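Local coordinates for protein thioesterase (Streptomyces sp. WAC02707, PDB 6VAP) that probably hydrolyses thioesters stalled on the carrier domains of the borrelidin polyketide synthase, acting as its type II editing thioesterase, at residues L103-A108 with E119-S124; R110-G115 with P190-P195; P195-T200 with A247-T252; Y184-G189 with S216-G221; E211-S216 with G221-D226. All blocks are in the same frame, centred on the assembly; numbering follows the deposited sequence.

Contact 1 of 5, residues L103-A108 with E119-S124; sequences LAFELA and EALLVS
Leu121 reaches from strand 120-124 to the helix 99-113 and lodges against Ala104, Phe105 and Ala108. Its CB leaves the strand toward the helix, and with CG anti to the backbone N (chi1 169°) the branch point is carried forward so that the two methyls part over the helix surface. CD1 meets the methyl of Ala104, with CB of Ala104 and CD1 of Leu121 3.7 Å apart. CD1 of Leu121 also lies 3.8 Å from Ala104 O. CD2 takes the other branch: it rests on the helix backbone at CA of Phe105, 3.8 Å away, and touches Phe105 CB at 4.1 Å. One turn further on, CB of Ala108 closes on the same CD2 at 4.2 Å. The Phe105 ring leads away from the strand; Leu121 CD2 lies at the ring edge, and the ring itself packs on Pro129 and meets His218. This is the return half of a right-handed beta-alpha-beta unit of the alpha/beta-hydrolase fold, in which strand 92-97, the helix and strand 120-124 follow one another; the segment axes run nearly antiparallel, 8.8 Å apart at closest approach. Ala104 also touches the probable nucleophile elbow. With two alanines facing one branched leucine, the side-chain contacts are apolar, held by van der Waals contact and exclusion of water.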
# COMPACT_ATOMS: atom_id res chain seq x y z
N LEU A 103 -0.75 -0.23 5.74
CA LEU A 103 0.36 0.71 5.90
C LEU A 103 0.01 2.07 5.34
O LEU A 103 0.26 3.08 6.00
CB LEU A 103 1.60 0.15 5.23
CG LEU A 103 2.84 1.04 5.29
CD1 LEU A 103 3.17 1.43 6.73
CD2 LEU A 103 4.01 0.32 4.67
N ALA A 104 -0.62 2.11 4.16
CA ALA A 104 -1.02 3.39 3.57
C ALA A 104 -1.98 4.13 4.46
O ALA A 104 -1.89 5.36 4.57
CB ALA A 104 -1.64 3.19 2.18
N PHE A 105 -2.89 3.40 5.11
CA PHE A 105 -3.85 4.04 5.99
C PHE A 105 -3.16 4.60 7.22
O PHE A 105 -3.52 5.67 7.69
CB PHE A 105 -4.92 3.05 6.40
CG PHE A 105 -5.70 3.46 7.63
CD1 PHE A 105 -6.73 4.40 7.55
CD2 PHE A 105 -5.43 2.89 8.83
CE1 PHE A 105 -7.44 4.75 8.67
CE2 PHE A 105 -6.14 3.23 9.95
CZ PHE A 105 -7.15 4.17 9.87
N GLU A 106 -2.21 3.86 7.77
CA GLU A 106 -1.47 4.31 8.94
C GLU A 106 -0.62 5.53 8.60
O GLU A 106 -0.52 6.46 9.41
CB GLU A 106 -0.61 3.16 9.47
CG GLU A 106 -1.39 2.09 10.20
CD GLU A 106 -2.05 2.65 11.47
OE1 GLU A 106 -1.57 3.67 11.96
OE2 GLU A 106 -3.04 2.06 11.93
N LEU A 107 -0.00 5.53 7.42
CA LEU A 107 0.75 6.70 6.97
C LEU A 107 -0.17 7.88 6.77
O LEU A 107 0.17 9.01 7.15
CB LEU A 107 1.49 6.37 5.66
CG LEU A 107 2.60 5.36 5.80
CD1 LEU A 107 3.07 4.86 4.40
CD2 LEU A 107 3.77 5.99 6.54
N ALA A 108 -1.39 7.64 6.29
CA ALA A 108 -2.34 8.73 6.14
C ALA A 108 -2.68 9.36 7.48
O ALA A 108 -2.74 10.59 7.62
CB ALA A 108 -3.59 8.23 5.43
N GLU A 119 -4.62 14.06 -1.03
CA GLU A 119 -5.60 14.12 -2.11
C GLU A 119 -6.51 12.89 -2.10
O GLU A 119 -7.72 12.99 -2.32
CB GLU A 119 -4.89 14.25 -3.45
CG GLU A 119 -4.00 15.46 -3.56
CD GLU A 119 -4.73 16.76 -3.24
OE1 GLU A 119 -5.82 16.99 -3.82
OE2 GLU A 119 -4.21 17.55 -2.42
N ALA A 120 -5.92 11.72 -1.90
CA ALA A 120 -6.72 10.52 -1.80
C ALA A 120 -5.92 9.46 -1.07
O ALA A 120 -4.68 9.48 -1.07
CB ALA A 120 -7.12 10.02 -3.19
N LEU A 121 -6.65 8.52 -0.43
CA LEU A 121 -6.09 7.27 0.07
C LEU A 121 -6.75 6.16 -0.76
O LEU A 121 -7.96 5.95 -0.66
CB LEU A 121 -6.35 7.11 1.55
CG LEU A 121 -6.03 5.74 2.10
CD1 LEU A 121 -4.56 5.40 1.85
CD2 LEU A 121 -6.39 5.64 3.59
N LEU A 122 -5.96 5.47 -1.62
CA LEU A 122 -6.44 4.36 -2.43
C LEU A 122 -5.98 3.06 -1.78
O LEU A 122 -4.79 2.86 -1.50
CB LEU A 122 -5.93 4.45 -3.87
CG LEU A 122 -6.47 5.65 -4.63
CD1 LEU A 122 -5.35 6.64 -5.00
CD2 LEU A 122 -7.17 5.17 -5.88
N VAL A 123 -6.94 2.19 -1.47
CA VAL A 123 -6.67 0.96 -0.73
C VAL A 123 -7.27 -0.21 -1.50
O VAL A 123 -8.44 -0.19 -1.87
CB VAL A 123 -7.25 1.01 0.69
CG1 VAL A 123 -6.36 1.92 1.57
CG2 VAL A 123 -8.62 1.55 0.64
N SER A 124 -6.45 -1.21 -1.77
CA SER A 124 -6.80 -2.30 -2.65
C SER A 124 -6.71 -3.59 -1.87
O SER A 124 -5.69 -3.83 -1.22
CB SER A 124 -5.83 -2.33 -3.85
OG SER A 124 -5.81 -3.60 -4.45

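Contact 2 of 5, residues R110-G115 with P190-P195; sequences RFESAG and PKLRCP
In the last turns of helix 99-113, Glu112 binds successive backbone amides of the loop that leads into strand 196-201. Its CG stands anti to the carbonyl carbon (chi1 -64°) and the chain beyond is extended, which delivers the carboxylate to the loop backbone. There OE2 accepts from two consecutive amides, Arg193 N and Cys194 N, each 3.1 Å from it, the latter with an N-H...O angle of 148°. OE1 shares the Arg193 amide, again at 3.1 Å, so that this one N-H is bifurcated between the two oxygens; all three bonds use syn lone pairs. The helix itself closes just beyond Glu112 in a Schellman motif, with Gly115 as its C-prime residue and Gly115 N bonded back to Glu112 O. The Arg193 chain bends at chi3 (-118°) and brings one guanidinium face to OE1 of Glu112, which sits toward its rim. OE1 of Glu112 is 3.5 Å from NH1 of Arg193; the salt bridge is purely electrostatic, with the oxygen well out of the guanidinium plane. A water joins Arg193 NH1 to the backbone O of Glu112, and a second donates to Glu112 OE1 and to Lys191 O. Alongside these bonds, Leu192 crosses the glutamate at about a right angle, its CD2 3.6 Å from Glu112 CD, and packs on Phe105 and Ala108 of the same helix.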
# COMPACT_ATOMS: atom_id res chain seq x y z
N ARG A 110 -0.81 9.54 10.01
CA ARG A 110 0.34 10.34 10.45
C ARG A 110 0.50 11.64 9.64
O ARG A 110 0.91 12.67 10.19
CB ARG A 110 1.58 9.47 10.35
CG ARG A 110 1.65 8.41 11.42
CD ARG A 110 2.46 7.22 10.96
NE ARG A 110 2.75 6.29 12.08
CZ ARG A 110 1.89 5.36 12.50
NH1 ARG A 110 0.68 5.26 11.95
NH2 ARG A 110 2.22 4.56 13.49
N PHE A 111 0.22 11.61 8.35
CA PHE A 111 0.26 12.83 7.56
C PHE A 111 -0.74 13.84 8.09
O PHE A 111 -0.40 15.00 8.28
CB PHE A 111 -0.01 12.52 6.09
CG PHE A 111 1.21 12.04 5.34
CD1 PHE A 111 2.27 12.90 5.07
CD2 PHE A 111 1.27 10.75 4.86
CE1 PHE A 111 3.37 12.50 4.38
CE2 PHE A 111 2.38 10.32 4.14
CZ PHE A 111 3.44 11.17 3.92
N GLU A 112 -1.98 13.39 8.34
CA GLU A 112 -3.03 14.29 8.79
C GLU A 112 -2.73 14.85 10.17
O GLU A 112 -2.92 16.04 10.41
CB GLU A 112 -4.37 13.56 8.80
CG GLU A 112 -4.84 13.11 7.41
CD GLU A 112 -6.38 12.98 7.32
OE1 GLU A 112 -7.06 13.07 8.38
OE2 GLU A 112 -6.88 12.81 6.19
N SER A 113 -2.25 14.02 11.10
CA SER A 113 -1.89 14.54 12.41
C SER A 113 -0.78 15.58 12.31
O SER A 113 -0.66 16.47 13.16
CB SER A 113 -1.48 13.40 13.33
OG SER A 113 -2.64 12.71 13.79
N ALA A 114 0.03 15.51 11.27
CA ALA A 114 1.08 16.49 11.05
C ALA A 114 0.60 17.68 10.24
O ALA A 114 1.41 18.53 9.87
CB ALA A 114 2.28 15.83 10.36
N GLY A 115 -0.70 17.77 9.96
CA GLY A 115 -1.28 18.86 9.21
C GLY A 115 -1.10 18.78 7.71
O GLY A 115 -1.34 19.77 7.02
N PRO A 190 -8.74 9.63 15.61
CA PRO A 190 -9.54 10.55 14.79
C PRO A 190 -9.70 10.01 13.39
O PRO A 190 -8.76 9.46 12.81
CB PRO A 190 -8.72 11.84 14.79
CG PRO A 190 -7.81 11.72 16.00
CD PRO A 190 -7.51 10.25 16.14
N LYS A 191 -10.92 10.13 12.85
CA LYS A 191 -11.17 9.74 11.47
C LYS A 191 -10.28 10.54 10.51
O LYS A 191 -9.86 11.65 10.80
CB LYS A 191 -12.64 9.98 11.10
CG LYS A 191 -13.59 8.89 11.61
CD LYS A 191 -14.99 9.10 11.01
CE LYS A 191 -15.99 8.15 11.59
NZ LYS A 191 -17.36 8.36 11.01
N LEU A 192 -10.04 9.97 9.33
CA LEU A 192 -9.38 10.76 8.29
C LEU A 192 -10.34 11.82 7.72
O LEU A 192 -11.56 11.77 7.92
CB LEU A 192 -8.84 9.84 7.19
CG LEU A 192 -7.78 8.83 7.63
CD1 LEU A 192 -7.54 7.80 6.52
CD2 LEU A 192 -6.46 9.48 8.00
N ARG A 193 -9.87 12.81 7.00
CA ARG A 193 -10.72 13.73 6.23
C ARG A 193 -10.44 13.59 4.73
O ARG A 193 -11.23 14.02 3.94
CB ARG A 193 -10.48 15.17 6.67
CG ARG A 193 -10.78 15.41 8.14
CD ARG A 193 -10.28 16.76 8.62
NE ARG A 193 -9.29 16.57 9.67
CZ ARG A 193 -8.00 16.41 9.43
NH1 ARG A 193 -7.55 16.52 8.19
NH2 ARG A 193 -7.17 16.19 10.43
N CYS A 194 -9.34 12.98 4.36
CA CYS A 194 -8.98 12.85 2.94
C CYS A 194 -9.91 11.85 2.31
O CYS A 194 -10.31 10.93 2.93
CB CYS A 194 -7.62 12.22 2.70
SG CYS A 194 -7.52 10.55 3.35
N PRO A 195 -10.39 11.88 0.89
CA PRO A 195 -11.14 10.85 0.17
C PRO A 195 -10.49 9.49 0.30
O PRO A 195 -9.27 9.35 0.32
CB PRO A 195 -11.13 11.34 -1.28
CG PRO A 195 -10.89 12.83 -1.18
CD PRO A 195 -10.01 13.01 0.02
O HOH W 1 -4.81 17.51 8.36
O HOH W 2 -6.95 12.54 10.89

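Contact 3 of 5, residues P195-T200 with A247-T252; sequences PIHALT and AEHLRT
His197 and His249 meet edge to edge through a single hydrogen bond, ND1 of His197 to NE2 of His249, 3.0 Å long and fairly straight (158°). Either nitrogen could be the donor. His249 NE2 lies in the plane of the His197 ring, at its rim, and likewise His197 ND1 sits at the edge of the His249 ring. Neither ring covers the other: the planes stand 57° apart and the centroids 5.2 Å. His249 NE2 also comes within 3.6 Å of CB of His197. That CB points to helix 239-250, and CG anti to the backbone N (chi1 -167°) puts ND1 at the His249 edge.

Around this pair, Asp226 of the neighbouring strand 223-228 binds the far nitrogen of His197 through OD2, and Thr224 packs on the same ring. His249 belongs to the last turn of its helix, which ends in a Schellman motif at Arg251, and rests against Ala120. The link therefore ties the C-terminal helix of the alpha/beta-hydrolase fold to its central sheet. Engaged at both nitrogens, His197 probably has its ring rotation fixed, and the carboxylate on one of them probably polarises the imidazole.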
# COMPACT_ATOMS: atom_id res chain seq x y z
N PRO A 195 -10.39 11.88 0.89
CA PRO A 195 -11.14 10.85 0.17
C PRO A 195 -10.49 9.49 0.30
O PRO A 195 -9.27 9.35 0.32
CB PRO A 195 -11.13 11.34 -1.28
CG PRO A 195 -10.89 12.83 -1.18
CD PRO A 195 -10.01 13.01 0.02
N ILE A 196 -11.31 8.46 0.41
CA ILE A 196 -10.84 7.09 0.41
C ILE A 196 -11.51 6.38 -0.75
O ILE A 196 -12.73 6.45 -0.92
CB ILE A 196 -11.16 6.38 1.73
CG1 ILE A 196 -10.28 6.92 2.86
CG2 ILE A 196 -10.87 4.83 1.57
CD1 ILE A 196 -10.49 6.26 4.21
N HIS A 197 -10.71 5.75 -1.58
CA HIS A 197 -11.20 4.97 -2.71
C HIS A 197 -10.74 3.54 -2.50
O HIS A 197 -9.54 3.26 -2.50
CB HIS A 197 -10.72 5.51 -4.07
CG HIS A 197 -11.46 4.92 -5.24
ND1 HIS A 197 -11.59 5.58 -6.44
CD2 HIS A 197 -12.11 3.74 -5.39
CE1 HIS A 197 -12.29 4.83 -7.28
NE2 HIS A 197 -12.61 3.70 -6.67
N ALA A 198 -11.69 2.64 -2.33
CA ALA A 198 -11.38 1.25 -2.06
C ALA A 198 -11.55 0.46 -3.34
O ALA A 198 -12.45 0.73 -4.15
CB ALA A 198 -12.29 0.73 -0.97
N LEU A 199 -10.70 -0.53 -3.53
CA LEU A 199 -10.69 -1.35 -4.73
C LEU A 199 -10.56 -2.81 -4.32
O LEU A 199 -9.69 -3.16 -3.51
CB LEU A 199 -9.54 -0.97 -5.66
CG LEU A 199 -9.33 0.53 -5.86
CD1 LEU A 199 -8.01 0.75 -6.53
CD2 LEU A 199 -10.44 1.17 -6.69
N THR A 200 -11.45 -3.66 -4.83
CA THR A 200 -11.50 -5.04 -4.36
C THR A 200 -11.88 -5.96 -5.51
O THR A 200 -12.48 -5.54 -6.50
CB THR A 200 -12.46 -5.16 -3.15
OG1 THR A 200 -12.28 -6.43 -2.52
CG2 THR A 200 -13.92 -4.98 -3.60
N ALA A 247 -5.21 8.22 -11.83
CA ALA A 247 -4.99 9.47 -12.54
C ALA A 247 -6.14 10.43 -12.31
O ALA A 247 -5.93 11.63 -12.16
CB ALA A 247 -4.78 9.19 -14.02
N GLU A 248 -7.38 9.92 -12.30
CA GLU A 248 -8.52 10.79 -12.04
C GLU A 248 -8.39 11.47 -10.69
O GLU A 248 -8.71 12.66 -10.54
CB GLU A 248 -9.82 9.98 -12.12
CG GLU A 248 -11.09 10.82 -12.03
CD GLU A 248 -11.22 11.82 -13.16
OE1 GLU A 248 -11.00 11.43 -14.33
OE2 GLU A 248 -11.53 12.99 -12.88
N HIS A 249 -7.92 10.74 -9.67
CA HIS A 249 -7.81 11.34 -8.34
C HIS A 249 -6.75 12.44 -8.29
O HIS A 249 -6.90 13.42 -7.55
CB HIS A 249 -7.50 10.27 -7.31
CG HIS A 249 -8.73 9.61 -6.75
ND1 HIS A 249 -9.38 10.08 -5.63
CD2 HIS A 249 -9.43 8.53 -7.17
CE1 HIS A 249 -10.42 9.30 -5.38
NE2 HIS A 249 -10.48 8.36 -6.30
N LEU A 250 -5.68 12.29 -9.06
CA LEU A 250 -4.60 13.26 -9.07
C LEU A 250 -4.69 14.26 -10.21
O LEU A 250 -3.76 15.04 -10.41
CB LEU A 250 -3.25 12.54 -9.13
CG LEU A 250 -2.96 11.64 -7.94
CD1 LEU A 250 -1.81 10.71 -8.22
CD2 LEU A 250 -2.70 12.46 -6.70
N ARG A 251 -5.81 14.28 -10.94
CA ARG A 251 -6.07 15.29 -11.97
C ARG A 251 -5.04 15.19 -13.11
O ARG A 251 -4.48 16.19 -13.56
CB ARG A 251 -6.09 16.70 -11.38
CG ARG A 251 -6.88 16.83 -10.08
CD ARG A 251 -8.38 16.69 -10.33
NE ARG A 251 -9.04 15.93 -9.27
CZ ARG A 251 -10.11 15.16 -9.43
NH1 ARG A 251 -10.68 15.05 -10.63
NH2 ARG A 251 -10.63 14.51 -8.40
N THR A 252 -4.81 13.97 -13.58
CA THR A 252 -3.86 13.71 -14.64
C THR A 252 -4.44 12.66 -15.60
O THR A 252 -5.57 12.19 -15.43
CB THR A 252 -2.51 13.20 -14.09
OG1 THR A 252 -2.70 11.93 -13.45
CG2 THR A 252 -1.93 14.19 -13.10

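Contact 4 of 5, residues Y184-G189 with S216-G221; sequences YRYRPG and SEHTDG
Tyr186 lies in the irregular, extended chain between helix 167-182 and strand 196-201, and it meets His218, just after the 3-10 residues 216-217. The side chains come from opposite sides, overlap at their ends and form an offset edge-to-face pair. The planes are inclined at 79° and the ring centroids lie 5.1 Å apart. CE1 of His218 comes down over one face of the phenol, closest to CZ of Tyr186 at 3.5 Å, while CZ in turn lies in the plane of the imidazole. The offset carries the histidine toward the hydroxyl end: CE1 of His218 is 3.8 Å from CE1 of Tyr186, and His218 ND1 is 3.6 Å from Tyr186 OH. Tyr186 holds CG anti to the backbone N (chi1 170°), sending its ring to His218, whereas His218 CG is anti to the carbonyl carbon. NE2 of His218, next to CE1 in the ring, is hydrogen-bonded to Ser130 OG, which helps fix the ring's rotation, and Phe105 of helix 99-113 meets both rings. Beyond His218, Thr219 OG1 accepts from Gly221 N in an ST turn that leads toward strand 223-228. The contact thus joins two loops on one side of the sheet of the alpha/beta-hydrolase fold. A polarised imidazole C-H directed at an electron-rich phenol face should make the pair weakly electrostatic as well as dispersive.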
# COMPACT_ATOMS: atom_id res chain seq x y z
N TYR A 184 -1.64 -7.10 12.92
CA TYR A 184 -2.05 -5.70 13.03
C TYR A 184 -3.22 -5.56 13.97
O TYR A 184 -4.19 -6.30 13.87
CB TYR A 184 -2.43 -5.19 11.66
CG TYR A 184 -2.99 -3.79 11.60
CD1 TYR A 184 -2.21 -2.66 11.91
CD2 TYR A 184 -4.34 -3.60 11.30
CE1 TYR A 184 -2.75 -1.40 11.88
CE2 TYR A 184 -4.89 -2.32 11.26
CZ TYR A 184 -4.09 -1.23 11.50
OH TYR A 184 -4.65 0.05 11.46
N ARG A 185 -3.16 -4.58 14.90
CA ARG A 185 -4.24 -4.26 15.85
C ARG A 185 -4.61 -2.79 15.59
O ARG A 185 -3.76 -2.00 15.82
CB ARG A 185 -3.78 -4.57 17.28
CG ARG A 185 -3.15 -5.96 17.43
CD ARG A 185 -2.89 -6.45 18.84
NE ARG A 185 -1.69 -5.85 19.41
CZ ARG A 185 -1.42 -5.70 20.72
NH1 ARG A 185 -2.28 -6.08 21.66
NH2 ARG A 185 -0.29 -5.15 21.09
N TYR A 186 -5.79 -2.48 15.05
CA TYR A 186 -6.26 -1.13 14.81
C TYR A 186 -6.47 -0.46 16.15
O TYR A 186 -7.17 -0.97 17.02
CB TYR A 186 -7.56 -1.17 14.01
CG TYR A 186 -8.24 0.17 13.91
CD1 TYR A 186 -7.66 1.24 13.22
CD2 TYR A 186 -9.49 0.37 14.47
CE1 TYR A 186 -8.27 2.44 13.14
CE2 TYR A 186 -10.13 1.58 14.38
CZ TYR A 186 -9.52 2.62 13.70
OH TYR A 186 -10.14 3.84 13.61
N ARG A 187 -5.83 0.67 16.34
CA ARG A 187 -6.10 1.46 17.53
C ARG A 187 -6.99 2.62 17.13
O ARG A 187 -6.56 3.42 16.30
CB ARG A 187 -4.81 1.99 18.15
CG ARG A 187 -3.67 0.99 18.07
CD ARG A 187 -2.42 1.54 18.71
NE ARG A 187 -1.25 0.71 18.42
CZ ARG A 187 -0.08 1.17 17.98
NH1 ARG A 187 0.10 2.46 17.77
NH2 ARG A 187 0.91 0.32 17.75
N PRO A 188 -8.20 2.74 17.67
CA PRO A 188 -9.09 3.83 17.27
C PRO A 188 -8.44 5.19 17.46
O PRO A 188 -7.69 5.42 18.42
CB PRO A 188 -10.30 3.65 18.19
CG PRO A 188 -10.30 2.22 18.58
CD PRO A 188 -8.85 1.82 18.62
N GLY A 189 -8.74 6.10 16.54
CA GLY A 189 -8.26 7.46 16.59
C GLY A 189 -9.15 8.37 15.77
O GLY A 189 -10.22 7.97 15.28
N SER A 216 -15.31 3.10 4.43
CA SER A 216 -16.06 4.35 4.50
C SER A 216 -16.15 4.90 5.92
O SER A 216 -16.42 6.09 6.09
CB SER A 216 -17.48 4.12 3.95
OG SER A 216 -18.27 3.33 4.82
N GLU A 217 -15.99 4.05 6.92
CA GLU A 217 -16.14 4.46 8.31
C GLU A 217 -14.89 5.10 8.87
O GLU A 217 -14.89 5.48 10.05
CB GLU A 217 -16.54 3.25 9.16
CG GLU A 217 -17.94 2.70 8.86
CD GLU A 217 -18.14 1.28 9.35
OE1 GLU A 217 -17.47 0.90 10.33
OE2 GLU A 217 -18.95 0.54 8.76
N HIS A 218 -13.84 5.23 8.06
CA HIS A 218 -12.56 5.74 8.53
C HIS A 218 -12.19 7.10 7.96
O HIS A 218 -11.09 7.60 8.21
CB HIS A 218 -11.46 4.74 8.20
CG HIS A 218 -11.55 3.46 8.97
ND1 HIS A 218 -10.91 3.28 10.17
CD2 HIS A 218 -12.24 2.32 8.75
CE1 HIS A 218 -11.15 2.07 10.63
NE2 HIS A 218 -11.98 1.47 9.80
N THR A 219 -13.10 7.74 7.25
CA THR A 219 -12.87 9.09 6.77
C THR A 219 -14.20 9.83 6.77
O THR A 219 -15.25 9.23 6.50
CB THR A 219 -12.29 9.11 5.35
OG1 THR A 219 -12.01 10.47 4.99
CG2 THR A 219 -13.29 8.58 4.34
N ASP A 220 -14.14 11.13 7.08
CA ASP A 220 -15.27 12.04 6.91
C ASP A 220 -15.37 12.61 5.50
O ASP A 220 -16.36 13.25 5.16
CB ASP A 220 -15.17 13.18 7.92
CG ASP A 220 -15.59 12.77 9.31
OD1 ASP A 220 -16.69 12.19 9.46
OD2 ASP A 220 -14.82 13.02 10.27
N GLY A 221 -14.36 12.40 4.67
CA GLY A 221 -14.39 12.80 3.29
C GLY A 221 -15.15 11.80 2.42
O GLY A 221 -15.77 10.85 2.91

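Contact 5 of 5, residues E211-S216 with G221-D226; sequences EARAWS and GPFTLD
Phe223 turns its ring face to Ser216 in the closing half of a beta-alpha-beta crossover, where the chain leaves helix 209-213 through a 3-10 turn and comes back as strand 223-228 at the edge of the sheet. CB of Ser216 stands 3.7 Å from the ring centroid and 21° off the normal, a CH-pi contact offset toward the rim. With CG of Phe223 anti to its backbone N, the ring is laid against the 3-10 turn, and CE1 of Phe223 lies 3.6 Å from CB of Trp215. The indole leads away and packs on Pro129, its NE1 bonded to Arg126 O. Arg213 bends at chi2 and chi3, which brings its end down onto Phe223 and Leu225. Its CD is 3.9 Å from CE2 of Phe223, and the guanidinium is inclined at 62° to the phenyl ring. The same flat group presents one face to Leu225, whose CD2 sits 3.8 Å from NE of Arg213. The other branch of the leucine, CD1, packs against CB of Ala212 at 4.0 Å. Arg213 is linked to the strand by a water that accepts from Leu225 N and, weakly, from Arg213 NH1. At the turn, Arg213 O takes two bonds from one residue, the backbone N of Ser216 and its OG, the latter 2.9 Å away and 18° from the carbonyl plane.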
# COMPACT_ATOMS: atom_id res chain seq x y z
N GLU A 211 -16.39 -5.88 4.42
CA GLU A 211 -15.06 -5.52 4.93
C GLU A 211 -14.46 -4.39 4.11
O GLU A 211 -13.84 -3.46 4.67
CB GLU A 211 -14.14 -6.75 4.91
CG GLU A 211 -14.40 -7.70 6.06
CD GLU A 211 -13.62 -8.99 5.92
OE1 GLU A 211 -13.27 -9.37 4.79
OE2 GLU A 211 -13.35 -9.62 6.95
N ALA A 212 -14.72 -4.41 2.80
CA ALA A 212 -14.19 -3.36 1.94
C ALA A 212 -14.99 -2.09 2.12
O ALA A 212 -14.43 -1.01 2.23
CB ALA A 212 -14.19 -3.80 0.48
N ARG A 213 -16.31 -2.20 2.15
CA ARG A 213 -17.16 -1.03 2.33
C ARG A 213 -16.87 -0.35 3.66
O ARG A 213 -17.08 0.85 3.80
CB ARG A 213 -18.64 -1.45 2.18
CG ARG A 213 -19.66 -0.34 2.44
CD ARG A 213 -19.72 0.62 1.27
NE ARG A 213 -20.11 -0.04 0.03
CZ ARG A 213 -20.37 0.60 -1.11
NH1 ARG A 213 -20.29 1.92 -1.17
NH2 ARG A 213 -20.72 -0.09 -2.20
N ALA A 214 -16.41 -1.10 4.67
CA ALA A 214 -16.20 -0.51 5.98
C ALA A 214 -15.10 0.54 5.94
O ALA A 214 -15.01 1.35 6.86
CB ALA A 214 -15.86 -1.60 6.99
N TRP A 215 -14.30 0.60 4.87
CA TRP A 215 -13.34 1.70 4.77
C TRP A 215 -14.04 3.04 4.83
O TRP A 215 -13.44 4.02 5.25
CB TRP A 215 -12.53 1.58 3.50
CG TRP A 215 -11.36 0.65 3.56
CD1 TRP A 215 -11.33 -0.67 3.08
CD2 TRP A 215 -10.05 0.91 4.05
NE1 TRP A 215 -10.07 -1.22 3.24
CE2 TRP A 215 -9.28 -0.28 3.85
CE3 TRP A 215 -9.45 2.00 4.69
CZ2 TRP A 215 -7.94 -0.37 4.25
CZ3 TRP A 215 -8.14 1.91 5.05
CH2 TRP A 215 -7.39 0.74 4.84
N SER A 216 -15.31 3.10 4.43
CA SER A 216 -16.06 4.35 4.50
C SER A 216 -16.15 4.90 5.92
O SER A 216 -16.42 6.09 6.09
CB SER A 216 -17.48 4.12 3.95
OG SER A 216 -18.27 3.33 4.82
N GLY A 221 -14.36 12.40 4.67
CA GLY A 221 -14.39 12.80 3.29
C GLY A 221 -15.15 11.80 2.42
O GLY A 221 -15.77 10.85 2.91
N PRO A 222 -15.15 12.03 1.12
CA PRO A 222 -15.93 11.18 0.22
C PRO A 222 -15.34 9.78 0.13
O PRO A 222 -14.13 9.58 0.24
CB PRO A 222 -15.86 11.90 -1.13
CG PRO A 222 -14.63 12.75 -1.05
CD PRO A 222 -14.42 13.10 0.42
N PHE A 223 -16.22 8.80 -0.06
CA PHE A 223 -15.83 7.40 -0.17
C PHE A 223 -16.37 6.79 -1.46
O PHE A 223 -17.52 7.02 -1.86
CB PHE A 223 -16.32 6.59 1.01
CG PHE A 223 -16.01 5.12 0.89
CD1 PHE A 223 -14.76 4.65 1.13
CD2 PHE A 223 -16.98 4.22 0.50
CE1 PHE A 223 -14.43 3.26 0.98
CE2 PHE A 223 -16.69 2.85 0.35
CZ PHE A 223 -15.43 2.39 0.60
N THR A 224 -15.55 5.99 -2.11
CA THR A 224 -15.97 5.29 -3.32
C THR A 224 -15.37 3.89 -3.24
O THR A 224 -14.26 3.69 -2.75
CB THR A 224 -15.53 6.01 -4.61
OG1 THR A 224 -14.12 6.25 -4.60
CG2 THR A 224 -16.26 7.36 -4.75
N LEU A 225 -16.15 2.91 -3.69
CA LEU A 225 -15.71 1.52 -3.72
C LEU A 225 -15.94 0.99 -5.11
O LEU A 225 -17.05 1.08 -5.64
CB LEU A 225 -16.48 0.69 -2.72
CG LEU A 225 -16.26 -0.82 -2.79
CD1 LEU A 225 -14.82 -1.19 -2.52
CD2 LEU A 225 -17.19 -1.54 -1.80
N ASP A 226 -14.89 0.41 -5.71
CA ASP A 226 -14.95 -0.17 -7.04
C ASP A 226 -14.59 -1.64 -6.93
O ASP A 226 -13.58 -1.97 -6.31
CB ASP A 226 -13.99 0.51 -8.04
CG ASP A 226 -14.61 1.71 -8.72
OD1 ASP A 226 -15.69 1.56 -9.35
OD2 ASP A 226 -14.01 2.80 -8.67
O HOH W 3 -19.22 3.43 -3.99

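How the contacts relate
All five contacts belong to one alpha/beta-hydrolase domain and cluster about the half of its sheet made by strands 120-124, 196-201 and 223-228. Contacts 1 and 2 share helix 99-113, their centres about 10 Å apart, and are tied through the backbone by a probable hydrogen bond from Leu121 N to Pro195 O. Contacts 4 and 5 overlap at Ser216 and Gly221, and contact 5 is nested in the chain loop closed by contact 3, their centres about 12 Å apart. Contacts 2 and 4 interlock along the chain and meet where Cys194 O accepts from Thr219 OG1. Trp215 reaches Val123 and Phe105, so sequentially distant loops, helices and strands are knitted into one unit.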